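Local structure of endoglucanase A (Clostridium longisporum, 6Q1I) at residues 263-266 and 267-271; 349-352 and 353-357. The protein hydrolyses, through this family 5 catalytic domain, internal beta-1,4-glucosidic linkages in cellulose, lichenan and barley beta-glucan, and also acts on xylan. All coordinates share one frame; numbering follows the deposited sequence.

Interaction 1. Residues 263-266 and 267-271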
loop_
_atom_site.group_PDB
_atom_site.type_symbol
_atom_site.label_atom_id
_atom_site.label_comp_id
_atom_site.label_asym_id
_atom_site.label_seq_id
_atom_site.Cartn_x
_atom_site.Cartn_y
_atom_site.Cartn_z
ATOM N N ASP A 263 12.498 -10.876 -12.832
ATOM C CA ASP A 263 13.153 -11.751 -11.864
ATOM C C ASP A 263 14.304 -11.035 -11.157
ATOM O O ASP A 263 14.450 -11.134 -9.935
ATOM C CB ASP A 263 13.660 -13.024 -12.551
ATOM C CG ASP A 263 12.542 -13.981 -12.930
ATOM O OD1 ASP A 263 11.460 -13.940 -12.308
ATOM O OD2 ASP A 263 12.759 -14.798 -13.843
ATOM N N VAL A 264 15.144 -10.318 -11.915
ATOM C CA VAL A 264 16.271 -9.613 -11.301
ATOM C C VAL A 264 15.777 -8.519 -10.360
ATOM O O VAL A 264 16.346 -8.298 -9.283
ATOM C CB VAL A 264 17.212 -9.068 -12.394
ATOM C CG1 VAL A 264 18.231 -8.106 -11.804
ATOM C CG2 VAL A 264 17.915 -10.230 -13.098
ATOM N N GLU A 265 14.717 -7.815 -10.755
ATOM C CA GLU A 265 14.147 -6.778 -9.898
ATOM C C GLU A 265 13.638 -7.372 -8.584
ATOM O O GLU A 265 13.937 -6.858 -7.495
ATOM C CB GLU A 265 13.025 -6.068 -10.658
ATOM C CG GLU A 265 12.274 -5.030 -9.844
ATOM C CD GLU A 265 11.171 -4.336 -10.631
ATOM O OE1 GLU A 265 11.114 -4.498 -11.871
ATOM O OE2 GLU A 265 10.338 -3.653 -10.001
ATOM N N LEU A 266 12.872 -8.460 -8.663
ATOM C CA LEU A 266 12.336 -9.068 -7.449
ATOM C C LEU A 266 13.446 -9.646 -6.578
ATOM O O LEU A 266 13.371 -9.569 -5.346
ATOM C CB LEU A 266 11.292 -10.126 -7.811
ATOM C CG LEU A 266 10.026 -9.575 -8.475
ATOM C CD1 LEU A 266 9.173 -10.714 -9.030
ATOM C CD2 LEU A 266 9.224 -8.717 -7.484
ATOM N N ASP A 267 14.481 -10.226 -7.200
ATOM C CA ASP A 267 15.655 -10.655 -6.443
ATOM C C ASP A 267 16.257 -9.487 -5.662
ATOM O O ASP A 267 16.663 -9.642 -4.505
ATOM C CB ASP A 267 16.733 -11.221 -7.379
ATOM C CG ASP A 267 16.442 -12.632 -7.873
ATOM O OD1 ASP A 267 15.532 -13.307 -7.352
ATOM O OD2 ASP A 267 17.171 -13.059 -8.795
ATOM N N SER A 268 16.348 -8.312 -6.292
ATOM C CA SER A 268 16.940 -7.164 -5.608
ATOM C C SER A 268 16.126 -6.765 -4.380
ATOM O O SER A 268 16.697 -6.399 -3.346
ATOM C CB SER A 268 17.132 -5.984 -6.567
ATOM O OG SER A 268 15.935 -5.240 -6.755
ATOM N N TYR A 269 14.797 -6.866 -4.454
ATOM C CA TYR A 269 13.975 -6.563 -3.285
ATOM C C TYR A 269 14.199 -7.597 -2.188
ATOM O O TYR A 269 14.477 -7.248 -1.035
ATOM C CB TYR A 269 12.494 -6.518 -3.666
ATOM C CG TYR A 269 12.115 -5.511 -4.740
ATOM C CD1 TYR A 269 12.918 -4.405 -5.024
ATOM C CD2 TYR A 269 10.961 -5.680 -5.484
ATOM C CE1 TYR A 269 12.566 -3.495 -6.007
ATOM C CE2 TYR A 269 10.593 -4.768 -6.461
ATOM C CZ TYR A 269 11.403 -3.684 -6.725
ATOM O OH TYR A 269 11.050 -2.778 -7.702
ATOM N N LEU A 270 14.074 -8.880 -2.531
ATOM C CA LEU A 270 14.262 -9.932 -1.540
ATOM C C LEU A 270 15.615 -9.795 -0.871
ATOM O O LEU A 270 15.725 -9.741 0.365
ATOM C CB LEU A 270 14.172 -11.293 -2.230
ATOM C CG LEU A 270 14.575 -12.493 -1.371
ATOM C CD1 LEU A 270 13.632 -12.630 -0.188
ATOM C CD2 LEU A 270 14.594 -13.757 -2.201
ATOM N N ASN A 271 16.666 -9.732 -1.682
ATOM C CA ASN A 271 18.011 -9.884 -1.157
ATOM C C ASN A 271 18.482 -8.619 -0.454
ATOM O O ASN A 271 19.187 -8.700 0.557
ATOM C CB ASN A 271 18.973 -10.296 -2.275
ATOM C CG ASN A 271 18.622 -11.653 -2.892
ATOM O OD1 ASN A 271 17.871 -12.436 -2.320
ATOM N ND2 ASN A 271 19.161 -11.921 -4.066
#
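Glu265 places CG opposite its backbone N (chi1 176°) and runs on fully extended, while Tyr269, one helical turn later, turns CG opposite its own carbonyl carbon (chi1 -58°). These torsions bring the carboxylate beside the phenol. Glu265 OE2 lies 2.6 Å from Tyr269 OH, a weak hydrogen bond whose proton has another acceptor within reach. The carboxylate and ring planes stand almost perpendicular, at 87°. Glu265 CG packs 3.5 Å from Tyr269 CZ, so the stem of the acid also meets the ring. OE2 is hydrogen-bonded to Ser237 OG as well, which ties this end of the pair to a neighbouring loop.

One face of the Tyr269 ring is turned to the Glu265 carbonyl. Glu265 O sits 3.5 Å from the plane of the Tyr269 ring, over the centre. This oxygen accepts two bonds. One comes from Tyr269 N at 3.2 Å, the other from Ser268 OG at 2.7 Å. Leu266 CD2 touches Tyr269 CD2 at 4.0 Å, and both side chains rest on Ile282 of strand 280-285. On another side of the helix, Asp267 OD1 forms a salt bridge with Arg310. Leu270 N donates to Leu266 O at 3.0 Å and continues the i to i+4 ladder. Such i/i+4 pairing is regular alpha-helix geometry, here in a helix packed outside the beta-strands of a TIM barrel.

Interaction 2. Residues 349-352 and 353-357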
loop_
_atom_site.group_PDB
_atom_site.type_symbol
_atom_site.label_atom_id
_atom_site.label_comp_id
_atom_site.label_asym_id
_atom_site.label_seq_id
_atom_site.Cartn_x
_atom_site.Cartn_y
_atom_site.Cartn_z
ATOM N N LEU A 349 -3.917 -13.537 -11.566
ATOM C CA LEU A 349 -3.352 -13.234 -10.253
ATOM C C LEU A 349 -3.492 -14.422 -9.314
ATOM O O LEU A 349 -2.542 -14.799 -8.615
ATOM C CB LEU A 349 -4.060 -12.014 -9.669
ATOM C CG LEU A 349 -3.778 -10.664 -10.322
ATOM C CD1 LEU A 349 -4.759 -9.612 -9.816
ATOM C CD2 LEU A 349 -2.350 -10.210 -10.070
ATOM N N ILE A 350 -4.688 -15.007 -9.263
ATOM C CA ILE A 350 -4.933 -16.113 -8.350
ATOM C C ILE A 350 -4.171 -17.347 -8.816
ATOM O O ILE A 350 -3.637 -18.105 -8.000
ATOM C CB ILE A 350 -6.448 -16.364 -8.205
ATOM C CG1 ILE A 350 -7.188 -15.094 -7.737
ATOM C CG2 ILE A 350 -6.705 -17.535 -7.258
ATOM C CD1 ILE A 350 -6.645 -14.489 -6.457
ATOM N N ARG A 351 -4.114 -17.570 -10.132
ATOM C CA ARG A 351 -3.337 -18.682 -10.671
ATOM C C ARG A 351 -1.863 -18.552 -10.293
ATOM O O ARG A 351 -1.218 -19.548 -9.942
ATOM C CB ARG A 351 -3.518 -18.743 -12.191
ATOM C CG ARG A 351 -2.766 -19.860 -12.869
ATOM C CD ARG A 351 -3.212 -20.034 -14.312
ATOM N NE ARG A 351 -2.997 -18.858 -15.154
ATOM C CZ ARG A 351 -3.961 -18.099 -15.678
ATOM N NH1 ARG A 351 -5.245 -18.357 -15.472
ATOM N NH2 ARG A 351 -3.627 -17.077 -16.440
ATOM N N GLY A 352 -1.317 -17.333 -10.334
ATOM C CA GLY A 352 0.073 -17.151 -9.946
ATOM C C GLY A 352 0.313 -17.493 -8.488
ATOM O O GLY A 352 1.337 -18.087 -8.139
ATOM N N TYR A 353 -0.638 -17.141 -7.619
ATOM C CA TYR A 353 -0.551 -17.531 -6.216
ATOM C C TYR A 353 -0.607 -19.050 -6.066
ATOM O O TYR A 353 0.219 -19.651 -5.366
ATOM C CB TYR A 353 -1.676 -16.852 -5.418
ATOM C CG TYR A 353 -1.785 -17.401 -4.021
ATOM C CD1 TYR A 353 -0.869 -17.045 -3.040
ATOM C CD2 TYR A 353 -2.760 -18.323 -3.696
ATOM C CE1 TYR A 353 -0.934 -17.580 -1.769
ATOM C CE2 TYR A 353 -2.839 -18.865 -2.428
ATOM C CZ TYR A 353 -1.917 -18.494 -1.470
ATOM O OH TYR A 353 -1.974 -19.038 -0.207
ATOM N N LYS A 354 -1.563 -19.692 -6.740
ATOM C CA LYS A 354 -1.726 -21.139 -6.635
ATOM C C LYS A 354 -0.586 -21.913 -7.286
ATOM O O LYS A 354 -0.387 -23.090 -6.966
ATOM C CB LYS A 354 -3.066 -21.540 -7.251
ATOM C CG LYS A 354 -4.273 -21.097 -6.436
ATOM C CD LYS A 354 -4.269 -21.657 -5.017
ATOM C CE LYS A 354 -4.210 -23.180 -4.978
ATOM N NZ LYS A 354 -4.078 -23.673 -3.580
ATOM N N ASN A 355 0.160 -21.293 -8.199
ATOM C CA ASN A 355 1.346 -21.946 -8.737
ATOM C C ASN A 355 2.335 -22.269 -7.631
ATOM O O ASN A 355 3.095 -23.238 -7.733
ATOM C CB ASN A 355 2.046 -21.032 -9.747
ATOM C CG ASN A 355 1.330 -20.947 -11.078
ATOM O OD1 ASN A 355 0.542 -21.822 -11.439
ATOM N ND2 ASN A 355 1.632 -19.897 -11.837
ATOM N N VAL A 356 2.350 -21.459 -6.577
ATOM C CA VAL A 356 3.309 -21.589 -5.492
ATOM C C VAL A 356 2.687 -22.246 -4.270
ATOM O O VAL A 356 3.338 -23.042 -3.590
ATOM C CB VAL A 356 3.872 -20.192 -5.145
ATOM C CG1 VAL A 356 4.860 -20.291 -3.997
ATOM C CG2 VAL A 356 4.525 -19.562 -6.383
ATOM N N HIS A 357 1.440 -21.901 -3.973
ATOM C CA HIS A 357 0.761 -22.377 -2.782
ATOM C C HIS A 357 -0.447 -23.205 -3.176
ATOM O O HIS A 357 -1.583 -22.734 -3.207
ATOM C CB HIS A 357 0.352 -21.190 -1.919
ATOM C CG HIS A 357 1.510 -20.389 -1.420
ATOM N ND1 HIS A 357 2.309 -20.810 -0.378
ATOM C CD2 HIS A 357 1.999 -19.189 -1.810
ATOM C CE1 HIS A 357 3.241 -19.901 -0.148
ATOM N NE2 HIS A 357 3.075 -18.907 -1.003
ATOM O OXT HIS A 357 -0.281 -24.387 -3.468
#
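Arg351 and Asn355 lie side by side, one turn apart, in the last helix of the TIM barrel. Arg351 sends CG opposite its backbone N and bends at chi3. Its CG passes 4.1 Å from Asn355 OD1, and the guanidinium and amide planes are turned 51° apart. Both polar ends reach helix 293-309. Arg351 NE forms a salt bridge with Glu301, and Asn355 ND2 bonds to Thr305 and Glu301. Glu301 therefore links the two side chains.

Asn355 CG stands anti to its own carbonyl carbon, beside the backbone N. This sets the amide back against the preceding turn, with Asn355 CG 3.1 Å from Arg351 O. That oxygen is held by the backbone instead: Asn355 N donates to Arg351 O at 2.8 Å. Gly352 has no side chain. Its carbonyl O bonds to Thr305 OG1, which brings the backbone into the same helix-helix seam.

Tyr353 and Lys354 both lie against the Ile350 carbonyl. Ile350 O lies near the plane of the Tyr353 ring, at its edge. Lys354 CG is 3.4 Å from Ile350 O, and Lys354 N donates to it at 2.9 Å. Beyond CG, the lysine bends at chi2 and chi3 (-59° and -57°) and turns toward the C-terminus. There Lys354 NZ donates to His357 O at 2.7 Å, in the carbonyl plane and on a lone pair.

Overall arrangement
Interaction 1 lies on helix 256-275 and interaction 2 on helix 343-356, the final helix. They come in that order along the chain. Their centres are 19 Å apart, and their nearest atoms stay about 10 Å apart, so they do not touch. Each lies within one of two outer helices of the closed eight-stranded parallel barrel, and helix 293-309 comes between them in the chain and packs against both. Interaction 2 also touches strand 23-27, where the barrel closes. The side chains of Tyr269 and Leu349 are about 11 and 12 Å from that of Gln284, which occupies the nucleophile position assigned by similarity and is changed in this structure.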